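Local coordinates for sensor protein (PDB 3LIC) that probably senses an extracellular signal through a double-PDC domain and relays it to its own cytoplasmic histidine kinase region, at residues Ala34-Leu39 against Thr63-Arg68; Ile77-Asn82 against Val151-Gln156; Asn69-Gly74 against Pro173-Ile178. All blocks are in the same frame, centred on the assembly; numbering follows the deposited sequence.

Contact 1: residues Ala34-Leu39 against Thr63-Arg68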
ATOM      1  N   ALA A  34       9.655  -8.746  -0.998  1.00 12.41           N
ATOM      2  CA  ALA A  34      10.774  -9.563  -1.462  1.00 13.12           C
ATOM      3  C   ALA A  34      11.764  -8.839  -2.335  1.00 13.17           C
ATOM      4  O   ALA A  34      12.986  -8.993  -2.162  1.00 12.07           O
ATOM      5  CB  ALA A  34      10.264 -10.762  -2.226  1.00 12.71           C
ATOM      6  N   ASN A  35      11.243  -8.068  -3.279  1.00 14.03           N
ATOM      7  CA  ASN A  35      12.079  -7.238  -4.140  1.00 16.15           C
ATOM      8  C   ASN A  35      12.829  -6.086  -3.478  1.00 15.34           C
ATOM      9  O   ASN A  35      13.964  -5.821  -3.789  1.00 15.51           O
ATOM     10  CB  ASN A  35      11.214  -6.692  -5.256  1.00 17.61           C
ATOM     11  CG  ASN A  35      11.178  -7.636  -6.436  1.00 25.44           C
ATOM     12  OD1 ASN A  35      11.426  -7.224  -7.572  1.00 32.54           O
ATOM     13  ND2 ASN A  35      10.922  -8.920  -6.170  1.00 31.33           N
ATOM     14  N   THR A  36      12.158  -5.361  -2.613  1.00 15.18           N
ATOM     15  CA  THR A  36      12.813  -4.322  -1.842  1.00 16.37           C
ATOM     16  C   THR A  36      13.876  -4.956  -0.929  1.00 16.82           C
ATOM     17  O   THR A  36      14.997  -4.489  -0.884  1.00 17.21           O
ATOM     18  CB  THR A  36      11.800  -3.559  -1.022  1.00 15.10           C
ATOM     19  OG1 THR A  36      10.777  -3.185  -1.921  1.00 15.27           O
ATOM     20  CG2 THR A  36      12.415  -2.272  -0.412  1.00 17.31           C
ATOM     21  N   GLN A  37      13.527  -6.029  -0.236  1.00 15.72           N
ATOM     22  CA  GLN A  37      14.533  -6.731   0.558  1.00 15.73           C
ATOM     23  C   GLN A  37      15.723  -7.191  -0.307  1.00 13.49           C
ATOM     24  O   GLN A  37      16.873  -7.088   0.103  1.00 13.23           O
ATOM     25  CB  GLN A  37      13.877  -7.918   1.324  1.00 14.79           C
ATOM     26  CG  GLN A  37      12.906  -7.441   2.387  1.00 16.63           C
ATOM     27  CD  GLN A  37      12.074  -8.606   2.959  1.00 25.87           C
ATOM     28  OE1 GLN A  37      12.269  -9.755   2.585  1.00 32.28           O
ATOM     29  NE2 GLN A  37      11.131  -8.306   3.837  1.00 25.69           N
ATOM     30  N   GLY A  38      15.469  -7.677  -1.508  1.00 13.49           N
ATOM     31  CA  GLY A  38      16.560  -8.210  -2.342  1.00 11.90           C
ATOM     32  C   GLY A  38      17.463  -7.008  -2.697  1.00 13.58           C
ATOM     33  O   GLY A  38      18.698  -7.067  -2.564  1.00 10.85           O
ATOM     34  N   LEU A  39      16.850  -5.874  -3.070  1.00 13.06           N
ATOM     35  CA  LEU A  39      17.676  -4.730  -3.481  1.00 14.61           C
ATOM     36  C   LEU A  39      18.507  -4.177  -2.304  1.00 14.68           C
ATOM     37  O   LEU A  39      19.724  -3.934  -2.465  1.00 14.08           O
ATOM     38  CB  LEU A  39      16.868  -3.639  -4.212  1.00 14.19           C
ATOM     39  CG  LEU A  39      17.658  -2.385  -4.588  1.00 16.17           C
ATOM     40  CD1 LEU A  39      18.839  -2.706  -5.529  1.00 13.29           C
ATOM     41  CD2 LEU A  39      16.675  -1.345  -5.243  1.00 14.69           C
ATOM     42  N   THR A  63      15.204   2.297 -13.135  1.00 14.84           N
ATOM     43  CA  THR A  63      14.346   2.209 -14.350  1.00 14.84           C
ATOM     44  C   THR A  63      14.055   0.799 -14.798  1.00 15.45           C
ATOM     45  O   THR A  63      12.874   0.436 -15.033  1.00 15.16           O
ATOM     46  CB  THR A  63      14.938   2.971 -15.565  1.00 14.65           C
ATOM     47  OG1 THR A  63      15.108   4.307 -15.155  1.00 14.58           O
ATOM     48  CG2 THR A  63      13.945   2.959 -16.777  1.00 10.52           C
ATOM     49  N   ASN A  64      15.125   0.014 -14.926  1.00 15.60           N
ATOM     50  CA  ASN A  64      14.986  -1.392 -15.345  1.00 16.41           C
ATOM     51  C   ASN A  64      14.111  -2.192 -14.385  1.00 15.50           C
ATOM     52  O   ASN A  64      13.287  -3.041 -14.779  1.00 15.72           O
ATOM     53  CB  ASN A  64      16.376  -2.039 -15.401  1.00 16.53           C
ATOM     54  CG  ASN A  64      17.222  -1.481 -16.508  1.00 20.97           C
ATOM     55  OD1 ASN A  64      16.710  -0.775 -17.359  1.00 22.92           O
ATOM     56  ND2 ASN A  64      18.529  -1.781 -16.503  1.00 19.54           N
ATOM     57  N   ARG A  65      14.279  -1.923 -13.099  1.00 15.06           N
ATOM     58  CA  ARG A  65      13.483  -2.634 -12.073  1.00 14.91           C
ATOM     59  C   ARG A  65      12.028  -2.255 -12.151  1.00 15.27           C
ATOM     60  O   ARG A  65      11.148  -3.114 -12.010  1.00 17.85           O
ATOM     61  CB  ARG A  65      14.133  -2.405 -10.676  1.00 14.32           C
ATOM     62  CG  ARG A  65      13.187  -2.034  -9.534  1.00 21.94           C
ATOM     63  CD  ARG A  65      13.977  -1.979  -8.108  1.00 26.68           C
ATOM     64  NE  ARG A  65      13.119  -2.152  -6.953  0.50 21.12           N
ATOM     65  CZ  ARG A  65      13.182  -3.240  -6.222  0.50 24.78           C
ATOM     66  NH1 ARG A  65      14.085  -4.155  -6.551  0.50 28.52           N
ATOM     67  NH2 ARG A  65      12.362  -3.428  -5.199  0.50 24.76           N
ATOM     68  N   ILE A  66      11.702  -0.986 -12.351  1.00 14.69           N
ATOM     69  CA  ILE A  66      10.284  -0.633 -12.457  1.00 15.08           C
ATOM     70  C   ILE A  66       9.741  -1.153 -13.812  1.00 17.02           C
ATOM     71  O   ILE A  66       8.641  -1.735 -13.925  1.00 15.17           O
ATOM     72  CB  ILE A  66      10.165   0.947 -12.294  1.00 16.35           C
ATOM     73  CG1 ILE A  66      10.403   1.250 -10.806  1.00 14.62           C
ATOM     74  CG2 ILE A  66       8.807   1.544 -12.747  1.00 12.36           C
ATOM     75  CD1 ILE A  66       9.437   0.408  -9.907  1.00 15.84           C
ATOM     76  N   GLN A  67      10.544  -0.953 -14.856  1.00 17.72           N
ATOM     77  CA  GLN A  67      10.173  -1.419 -16.178  1.00 19.91           C
ATOM     78  C   GLN A  67       9.897  -2.937 -16.187  1.00 19.22           C
ATOM     79  O   GLN A  67       8.938  -3.412 -16.792  1.00 17.98           O
ATOM     80  CB  GLN A  67      11.296  -1.062 -17.148  1.00 20.69           C
ATOM     81  CG  GLN A  67      10.866  -1.002 -18.592  1.00 28.93           C
ATOM     82  CD  GLN A  67      11.807  -0.100 -19.437  1.00 34.93           C
ATOM     83  OE1 GLN A  67      11.395   0.446 -20.447  1.00 40.42           O
ATOM     84  NE2 GLN A  67      13.052   0.040 -19.020  1.00 37.31           N
ATOM     85  N   ARG A  68      10.702  -3.686 -15.453  1.00 19.60           N
ATOM     86  CA  ARG A  68      10.508  -5.141 -15.378  1.00 21.00           C
ATOM     87  C   ARG A  68       9.439  -5.651 -14.403  1.00 20.32           C
ATOM     88  O   ARG A  68       9.069  -6.819 -14.471  1.00 20.66           O
ATOM     89  CB  ARG A  68      11.880  -5.846 -15.192  1.00 22.07           C
ATOM     90  CG  ARG A  68      12.781  -5.433 -16.395  1.00 26.88           C
ATOM     91  CD  ARG A  68      13.909  -6.366 -16.819  1.00 35.67           C
ATOM     92  NE  ARG A  68      15.155  -5.939 -16.207  1.00 44.42           N
ATOM     93  CZ  ARG A  68      16.287  -5.604 -16.832  1.00 42.39           C
ATOM     94  NH1 ARG A  68      17.335  -5.236 -16.094  1.00 42.82           N
ATOM     95  NH2 ARG A  68      16.393  -5.651 -18.151  1.00 40.69           N
TER
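Arg65 reaches from one helix to the backbone of another, a side-chain-to-backbone contact between Ala34-Leu39 of the long helix 2-46 and Thr63-Arg68 near the end of helix 55-68. Both helices pack on the antiparallel sheet of the PDC domain, where Thr36 and Arg65 both touch Val165 of strand 161-168. The segments run nearly antiparallel, their N-to-C directions 161° apart, but their axes come no closer than 13.0 Å, too wide for ordinary helix packing. The nearest backbone pair, Asn35 and Arg65, has its CA atoms 9.3 Å apart, a distance filled by one long side chain. The Arg65 chain is extended from CG to NE, which carries the guanidinium onto the helical turn Asn35-Leu39. There NH1 of Arg65 donates to the backbone O of Asn35 at 3.2 Å, with a bent N-H...O angle of 142°. The donor stands above the carbonyl plane, and the same oxygen accepts the helical bond from Leu39 N on the opposite face, so two N-H groups grip one carbonyl. NH2 of Arg65 lies 3.2 Å from Thr36 N, but both are donors and form no bond; this backbone N meets the guanidinium at its edge. With CG anti to the backbone N (chi1 176°), the Leu39 branch is turned so that CD2 lies over one guanidinium face, 4.0 Å from Arg65 NE. CB of Leu39 approaches Arg65 NH1 to 3.7 Å, and CB of Asn35 lies 3.5 Å from Arg65 NH2. The Thr36 hydroxyl is engaged with Ala32 O of its own helix, and Arg65 NE makes a weak hydrogen bond to Ser75 OG of strand 74-79. This suggests that, within these segments, a carbonyl dipole and aliphatic cover, not a counter-charge, meet the cation, which probably polarises the Asn35 peptide.

Contact 2: residues Ile77-Asn82 against Val151-Gln156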
ATOM      1  N   ILE A  77      16.169   4.933  -3.938  1.00 13.84           N
ATOM      2  CA  ILE A  77      17.339   4.603  -3.144  1.00 13.90           C
ATOM      3  C   ILE A  77      17.781   5.865  -2.432  1.00 15.35           C
ATOM      4  O   ILE A  77      18.329   6.761  -3.058  1.00 15.35           O
ATOM      5  CB  ILE A  77      18.501   4.117  -3.999  1.00 14.82           C
ATOM      6  CG1 ILE A  77      18.096   2.828  -4.723  1.00 14.01           C
ATOM      7  CG2 ILE A  77      19.828   3.979  -3.073  1.00 14.40           C
ATOM      8  CD1 ILE A  77      19.181   2.312  -5.638  1.00 11.56           C
ATOM      9  N   ALA A  78      17.557   5.922  -1.111  1.00 16.04           N
ATOM     10  CA  ALA A  78      17.631   7.159  -0.363  1.00 16.28           C
ATOM     11  C   ALA A  78      18.711   7.029   0.732  1.00 17.95           C
ATOM     12  O   ALA A  78      18.714   6.051   1.471  1.00 19.47           O
ATOM     13  CB  ALA A  78      16.282   7.465   0.201  1.00 15.21           C
ATOM     14  N   PHE A  79      19.672   7.956   0.792  1.00 18.42           N
ATOM     15  CA  PHE A  79      20.843   7.797   1.716  1.00 19.89           C
ATOM     16  C   PHE A  79      20.711   8.708   2.943  1.00 20.13           C
ATOM     17  O   PHE A  79      20.085   9.762   2.846  1.00 20.20           O
ATOM     18  CB  PHE A  79      22.209   8.071   1.005  1.00 18.40           C
ATOM     19  CG  PHE A  79      22.516   7.100  -0.115  1.00 19.56           C
ATOM     20  CD1 PHE A  79      23.232   5.931   0.123  1.00 21.69           C
ATOM     21  CD2 PHE A  79      22.046   7.326  -1.370  1.00 17.29           C
ATOM     22  CE1 PHE A  79      23.471   5.048  -0.898  1.00 24.15           C
ATOM     23  CE2 PHE A  79      22.287   6.439  -2.406  1.00 19.83           C
ATOM     24  CZ  PHE A  79      23.002   5.310  -2.171  1.00 20.59           C
ATOM     25  N   LYS A  80      21.266   8.293   4.081  1.00 21.76           N
ATOM     26  CA  LYS A  80      21.390   9.197   5.234  1.00 24.93           C
ATOM     27  C   LYS A  80      22.045  10.536   4.837  1.00 25.41           C
ATOM     28  O   LYS A  80      22.900  10.566   3.963  1.00 24.45           O
ATOM     29  CB  LYS A  80      22.262   8.566   6.295  1.00 24.86           C
ATOM     30  CG  LYS A  80      21.573   8.052   7.500  1.00 28.72           C
ATOM     31  CD  LYS A  80      22.652   7.630   8.519  0.50 30.81           C
ATOM     32  CE  LYS A  80      22.066   7.395   9.908  0.50 32.34           C
ATOM     33  NZ  LYS A  80      21.408   6.070   9.980  0.50 32.65           N
ATOM     34  N   PRO A  81      21.666  11.633   5.510  1.00 26.75           N
ATOM     35  CA  PRO A  81      22.291  12.949   5.276  1.00 27.29           C
ATOM     36  C   PRO A  81      23.831  12.859   5.324  1.00 28.20           C
ATOM     37  O   PRO A  81      24.365  12.350   6.299  1.00 28.14           O
ATOM     38  CB  PRO A  81      21.791  13.781   6.461  1.00 27.43           C
ATOM     39  CG  PRO A  81      20.546  13.085   6.967  1.00 26.99           C
ATOM     40  CD  PRO A  81      20.804  11.625   6.713  1.00 27.29           C
ATOM     41  N   ASN A  82      24.535  13.310   4.277  1.00 29.11           N
ATOM     42  CA  ASN A  82      26.011  13.403   4.344  1.00 31.40           C
ATOM     43  C   ASN A  82      26.795  12.105   4.223  1.00 32.56           C
ATOM     44  O   ASN A  82      27.996  12.066   4.550  1.00 32.33           O
ATOM     45  CB  ASN A  82      26.460  14.132   5.627  1.00 30.92           C
ATOM     46  CG  ASN A  82      26.043  15.572   5.624  1.00 29.16           C
ATOM     47  OD1 ASN A  82      25.292  16.028   6.481  1.00 29.54           O
ATOM     48  ND2 ASN A  82      26.427  16.258   4.586  1.00 28.56           N
ATOM     49  N   VAL A 151      13.209  -0.685   3.046  1.00 11.83           N
ATOM     50  CA  VAL A 151      14.138  -1.531   3.771  1.00 12.11           C
ATOM     51  C   VAL A 151      15.551  -0.934   3.865  1.00 13.69           C
ATOM     52  O   VAL A 151      16.189  -0.739   2.858  1.00 10.62           O
ATOM     53  CB  VAL A 151      14.333  -2.879   3.021  1.00 12.59           C
ATOM     54  CG1 VAL A 151      15.434  -3.791   3.839  1.00  8.49           C
ATOM     55  CG2 VAL A 151      12.973  -3.560   2.785  1.00  8.12           C
ATOM     56  N   PRO A 152      16.061  -0.718   5.103  1.00 16.56           N
ATOM     57  CA  PRO A 152      17.426  -0.224   5.432  1.00 18.30           C
ATOM     58  C   PRO A 152      18.475  -1.049   4.739  1.00 19.18           C
ATOM     59  O   PRO A 152      18.257  -2.227   4.573  1.00 19.42           O
ATOM     60  CB  PRO A 152      17.548  -0.540   6.918  1.00 18.43           C
ATOM     61  CG  PRO A 152      16.111  -0.600   7.422  1.00 18.98           C
ATOM     62  CD  PRO A 152      15.227  -0.939   6.304  1.00 15.77           C
ATOM     63  N   PHE A 153      19.618  -0.465   4.382  1.00 21.10           N
ATOM     64  CA  PHE A 153      20.786  -1.260   3.911  1.00 23.80           C
ATOM     65  C   PHE A 153      22.101  -0.809   4.610  1.00 25.46           C
ATOM     66  O   PHE A 153      22.168   0.301   5.092  1.00 24.59           O
ATOM     67  CB  PHE A 153      20.912  -1.235   2.391  1.00 22.48           C
ATOM     68  CG  PHE A 153      20.966   0.157   1.794  1.00 21.87           C
ATOM     69  CD1 PHE A 153      22.138   0.893   1.830  1.00 22.81           C
ATOM     70  CD2 PHE A 153      19.885   0.680   1.146  1.00 19.45           C
ATOM     71  CE1 PHE A 153      22.208   2.157   1.260  1.00 23.26           C
ATOM     72  CE2 PHE A 153      19.933   1.930   0.558  1.00 20.80           C
ATOM     73  CZ  PHE A 153      21.100   2.669   0.607  1.00 21.71           C
ATOM     74  N   GLY A 154      23.124  -1.678   4.641  1.00 29.61           N
ATOM     75  CA  GLY A 154      24.391  -1.478   5.390  1.00 33.94           C
ATOM     76  C   GLY A 154      24.635  -2.661   6.362  1.00 37.79           C
ATOM     77  O   GLY A 154      24.294  -3.793   6.030  1.00 37.67           O
ATOM     78  N   VAL A 155      25.188  -2.394   7.561  1.00 41.05           N
ATOM     79  CA  VAL A 155      25.366  -3.370   8.671  1.00 43.67           C
ATOM     80  C   VAL A 155      25.399  -2.619  10.006  1.00 46.47           C
ATOM     81  O   VAL A 155      25.765  -1.426  10.027  1.00 47.46           O
ATOM     82  CB  VAL A 155      26.751  -4.002   8.606  1.00 44.06           C
ATOM     83  CG1 VAL A 155      26.771  -5.277   7.723  1.00 43.85           C
ATOM     84  CG2 VAL A 155      27.775  -2.920   8.139  1.00 43.93           C
ATOM     85  N   GLN A 156      25.093  -3.302  11.124  1.00 49.56           N
ATOM     86  CA  GLN A 156      25.298  -2.738  12.523  1.00 52.07           C
ATOM     87  C   GLN A 156      26.472  -1.803  12.798  1.00 52.76           C
ATOM     88  O   GLN A 156      27.534  -1.960  12.225  1.00 53.49           O
ATOM     89  CB  GLN A 156      25.439  -3.839  13.593  1.00 52.89           C
ATOM     90  CG  GLN A 156      24.221  -3.951  14.464  1.00 55.37           C
ATOM     91  CD  GLN A 156      23.068  -4.378  13.601  1.00 58.30           C
ATOM     92  OE1 GLN A 156      23.232  -5.305  12.810  1.00 58.54           O
ATOM     93  NE2 GLN A 156      21.919  -3.681  13.692  1.00 57.71           N
TER
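Phe153 presents the edge of its ring to the face of Phe79, and this offset edge-to-face pair carries most of the contact between Ile77-Asn82 and Val151-Gln156. Of the residues involved, Phe153 has the largest buried surface, 67 Å², followed by Phe79 with 23 Å² and Ile77 with 15 Å². The ring centroids are 5.6 Å apart and the planes stand at 76°, which fits a T-shaped arrangement displaced from the centre. The touching edge is CZ and CE1 of Phe153: CZ lies 3.7 Å from CE1 of Phe79, and Phe79 CD1 lies near the plane of the Phe153 ring. Both side chains leave their strands without aiming at each other, yet their ends converge. In Phe153, CG sits between the backbone N and the carbonyl carbon (chi1 55°), and this rotation carries the ring across the gap. Ile77 adds an aliphatic contact beside the rings, its CG2 4.1 Å from Phe153 CZ. Ala78 contributes less, its carbonyl O being 4.2 Å from the same CZ. The two strands are not neighbours in the sheet: strand 161-168 runs between them, which accounts for the 9.1 Å separation of their axes, while the 57° between their directions is consistent with sheet twist over two strand steps. Phe153 touches Thr163 of that middle strand and also Ser40 and Ile43 of helix 2-46, and it makes a further edge-to-face pair with Phe160, as Phe79 does with Phe84. All four touching residues are buried. The arrangement is thus an aromatic pair spanning strand 161-168, beneath the long N-terminal helix that packs on the antiparallel sheet, consistent with the PDC (Cache) fold.

Contact 3: residues Asn69-Gly74 against Pro173-Ile178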
ATOM      1  N   ASN A  69       8.944  -4.797 -13.504  1.00 18.65           N
ATOM      2  CA  ASN A  69       7.876  -5.190 -12.579  1.00 17.57           C
ATOM      3  C   ASN A  69       6.672  -4.318 -12.738  1.00 17.45           C
ATOM      4  O   ASN A  69       6.581  -3.281 -12.095  1.00 17.07           O
ATOM      5  CB  ASN A  69       8.369  -5.165 -11.134  1.00 16.41           C
ATOM      6  CG  ASN A  69       9.520  -6.121 -10.918  1.00 17.59           C
ATOM      7  OD1 ASN A  69      10.695  -5.750 -10.945  1.00 16.20           O
ATOM      8  ND2 ASN A  69       9.196  -7.350 -10.743  1.00 20.54           N
ATOM      9  N   PRO A  70       5.743  -4.722 -13.614  1.00 18.38           N
ATOM     10  CA  PRO A  70       4.585  -3.870 -13.996  1.00 18.49           C
ATOM     11  C   PRO A  70       3.744  -3.411 -12.801  1.00 19.45           C
ATOM     12  O   PRO A  70       3.141  -2.332 -12.874  1.00 20.22           O
ATOM     13  CB  PRO A  70       3.722  -4.798 -14.872  1.00 18.58           C
ATOM     14  CG  PRO A  70       4.804  -5.765 -15.560  1.00 20.09           C
ATOM     15  CD  PRO A  70       5.827  -5.986 -14.396  1.00 18.08           C
ATOM     16  N   ASP A  71       3.649  -4.216 -11.726  1.00 18.25           N
ATOM     17  CA  ASP A  71       2.819  -3.821 -10.562  1.00 17.79           C
ATOM     18  C   ASP A  71       3.382  -2.709  -9.719  1.00 17.21           C
ATOM     19  O   ASP A  71       2.589  -2.123  -8.961  1.00 17.93           O
ATOM     20  CB  ASP A  71       2.550  -4.985  -9.625  1.00 17.95           C
ATOM     21  CG  ASP A  71       1.570  -5.968 -10.222  1.00 20.59           C
ATOM     22  OD1 ASP A  71       0.533  -5.511 -10.790  1.00 21.18           O
ATOM     23  OD2 ASP A  71       1.834  -7.183 -10.127  1.00 23.56           O
ATOM     24  N   PHE A  72       4.708  -2.430  -9.807  1.00 14.73           N
ATOM     25  CA  PHE A  72       5.328  -1.372  -8.961  1.00 14.63           C
ATOM     26  C   PHE A  72       5.126   0.001  -9.585  1.00 15.38           C
ATOM     27  O   PHE A  72       5.235   0.167 -10.764  1.00 15.06           O
ATOM     28  CB  PHE A  72       6.822  -1.603  -8.670  1.00 14.15           C
ATOM     29  CG  PHE A  72       7.161  -2.993  -8.082  1.00 14.55           C
ATOM     30  CD1 PHE A  72       6.218  -3.740  -7.403  1.00 16.66           C
ATOM     31  CD2 PHE A  72       8.451  -3.475  -8.137  1.00 21.20           C
ATOM     32  CE1 PHE A  72       6.529  -4.956  -6.827  1.00 18.33           C
ATOM     33  CE2 PHE A  72       8.797  -4.716  -7.574  1.00 19.81           C
ATOM     34  CZ  PHE A  72       7.785  -5.478  -6.936  1.00 18.89           C
ATOM     35  N   PHE A  73       4.787   0.995  -8.783  1.00 15.13           N
ATOM     36  CA  PHE A  73       4.644   2.328  -9.297  1.00 15.51           C
ATOM     37  C   PHE A  73       6.011   3.028  -9.370  1.00 15.19           C
ATOM     38  O   PHE A  73       6.337   3.729 -10.344  1.00 17.24           O
ATOM     39  CB  PHE A  73       3.733   3.137  -8.368  1.00 15.16           C
ATOM     40  CG  PHE A  73       3.599   4.547  -8.803  1.00 16.90           C
ATOM     41  CD1 PHE A  73       2.794   4.862  -9.931  1.00 15.19           C
ATOM     42  CD2 PHE A  73       4.315   5.579  -8.150  1.00 15.45           C
ATOM     43  CE1 PHE A  73       2.701   6.165 -10.384  1.00  9.55           C
ATOM     44  CE2 PHE A  73       4.241   6.897  -8.618  1.00 13.43           C
ATOM     45  CZ  PHE A  73       3.428   7.175  -9.759  1.00 12.02           C
ATOM     46  N   GLY A  74       6.829   2.834  -8.349  1.00 13.20           N
ATOM     47  CA  GLY A  74       8.049   3.603  -8.234  1.00 12.10           C
ATOM     48  C   GLY A  74       9.037   2.949  -7.261  1.00 11.62           C
ATOM     49  O   GLY A  74       8.667   2.105  -6.454  1.00 10.35           O
ATOM     50  N   PRO A 173      -7.578  -1.793  -7.026  1.00 17.14           N
ATOM     51  CA  PRO A 173      -8.819  -2.494  -7.444  1.00 17.64           C
ATOM     52  C   PRO A 173      -8.646  -3.428  -8.618  1.00 19.85           C
ATOM     53  O   PRO A 173      -9.102  -4.580  -8.613  1.00 19.55           O
ATOM     54  CB  PRO A 173      -9.726  -1.326  -7.875  1.00 18.57           C
ATOM     55  CG  PRO A 173      -9.199  -0.087  -7.013  1.00 14.90           C
ATOM     56  CD  PRO A 173      -7.716  -0.316  -7.154  1.00 16.08           C
ATOM     57  N   GLU A 174      -7.988  -2.935  -9.666  1.00 22.01           N
ATOM     58  CA  GLU A 174      -7.635  -3.815 -10.747  1.00 22.16           C
ATOM     59  C   GLU A 174      -6.665  -4.946 -10.332  1.00 22.27           C
ATOM     60  O   GLU A 174      -6.813  -6.097 -10.773  1.00 21.63           O
ATOM     61  CB  GLU A 174      -7.007  -3.014 -11.867  1.00 23.44           C
ATOM     62  CG  GLU A 174      -6.345  -3.982 -12.832  1.00 31.92           C
ATOM     63  CD  GLU A 174      -5.823  -3.290 -14.066  1.00 43.52           C
ATOM     64  OE1 GLU A 174      -5.434  -2.089 -13.952  1.00 45.29           O
ATOM     65  OE2 GLU A 174      -5.788  -3.961 -15.142  1.00 47.04           O
ATOM     66  N   GLN A 175      -5.639  -4.642  -9.520  1.00 21.41           N
ATOM     67  CA  GLN A 175      -4.712  -5.685  -9.174  1.00 20.43           C
ATOM     68  C   GLN A 175      -5.431  -6.752  -8.324  1.00 21.31           C
ATOM     69  O   GLN A 175      -5.072  -7.937  -8.365  1.00 21.22           O
ATOM     70  CB  GLN A 175      -3.500  -5.083  -8.433  1.00 21.25           C
ATOM     71  CG  GLN A 175      -2.513  -4.484  -9.379  1.00 19.98           C
ATOM     72  CD  GLN A 175      -1.595  -3.536  -8.687  1.00 20.19           C
ATOM     73  OE1 GLN A 175      -2.010  -2.827  -7.761  1.00 16.04           O
ATOM     74  NE2 GLN A 175      -0.323  -3.507  -9.123  1.00 16.94           N
ATOM     75  N   LEU A 176      -6.456  -6.323  -7.571  1.00 21.25           N
ATOM     76  CA  LEU A 176      -7.254  -7.183  -6.675  1.00 21.78           C
ATOM     77  C   LEU A 176      -8.485  -7.782  -7.357  1.00 22.57           C
ATOM     78  O   LEU A 176      -8.993  -8.804  -6.888  1.00 22.95           O
ATOM     79  CB  LEU A 176      -7.708  -6.423  -5.430  1.00 20.96           C
ATOM     80  CG  LEU A 176      -6.712  -6.514  -4.244  1.00 21.47           C
ATOM     81  CD1 LEU A 176      -5.201  -6.355  -4.681  1.00 14.48           C
ATOM     82  CD2 LEU A 176      -7.150  -5.534  -3.125  1.00 18.14           C
ATOM     83  N   GLY A 177      -8.937  -7.171  -8.455  1.00 22.43           N
ATOM     84  CA  GLY A 177      -9.982  -7.768  -9.290  1.00 22.99           C
ATOM     85  C   GLY A 177     -11.369  -7.442  -8.737  1.00 23.95           C
ATOM     86  O   GLY A 177     -12.221  -8.290  -8.736  1.00 24.05           O
ATOM     87  N   ILE A 178     -11.550  -6.217  -8.240  1.00 23.70           N
ATOM     88  CA  ILE A 178     -12.717  -5.735  -7.557  1.00 22.98           C
ATOM     89  C   ILE A 178     -12.932  -4.290  -8.058  1.00 24.09           C
ATOM     90  O   ILE A 178     -11.961  -3.469  -8.196  1.00 24.45           O
ATOM     91  CB  ILE A 178     -12.505  -5.680  -5.991  1.00 23.46           C
ATOM     92  CG1 ILE A 178     -12.037  -7.015  -5.421  1.00 25.76           C
ATOM     93  CG2 ILE A 178     -13.790  -5.444  -5.278  1.00 20.64           C
ATOM     94  CD1 ILE A 178     -13.059  -8.216  -5.626  1.00 27.81           C
TER
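Asp71 and Gln175 alone make this surface contact, joining the turn that follows helix 55-68 to the short helix 172-176. Hydrogen bonding dominates. A single amide nitrogen, Gln175 NE2, serves two acceptors of Asp71: the carboxylate OD1 at 2.7 Å, with an angle of 162°, and the backbone O at 3.2 Å, with a more bent 140°. Both acceptors lie close to the plane of the Gln175 amide. The backbone O is met in its own carbonyl plane, on a lone pair, whereas NE2 approaches OD1 from above the carboxylate plane. Gln175 is extended beyond CG, which brings its amide to Asp71 although the CA atoms are 7.9 Å apart. Van der Waals contact is slight: Gln175 CG passes 3.5 Å from Asp71 OD1. Asp71 lies within a type I turn from Asn69 to Phe72, and a Schellman motif with Gly177 as C-prime ends the helix after Leu176. Arg171 forms a long, weak ion pair with Asp71 OD1. Because the two acceptors lie near the amide plane in different directions from NE2, they probably fix the amide rotation, and the Asp71 charge probably strengthens the shorter bond.

In the fold
Contact 2 is the buried one, mainly aromatic and aliphatic, without polar bonding between its segments; contact 1 is partly buried and mixes a cation with carbonyl and aliphatic groups; contact 3 lies at the surface and relies on hydrogen bonds. Contact 1 joins two helices lying on the six-stranded sheet, contact 2 two strands of that sheet, and they meet where Thr36 CG2 packs on Val151 CG2 at 3.5 Å. Contact 1 also adjoins contact 3, since Ile66 CD1 lies 3.5 Å from Phe72 CB. Contacts 2 and 3 have centres about 27 Å apart. Contact 3 ties the turn entering strand 74-79 to helix 172-176, which leads from the six-stranded sheet toward the five-stranded one.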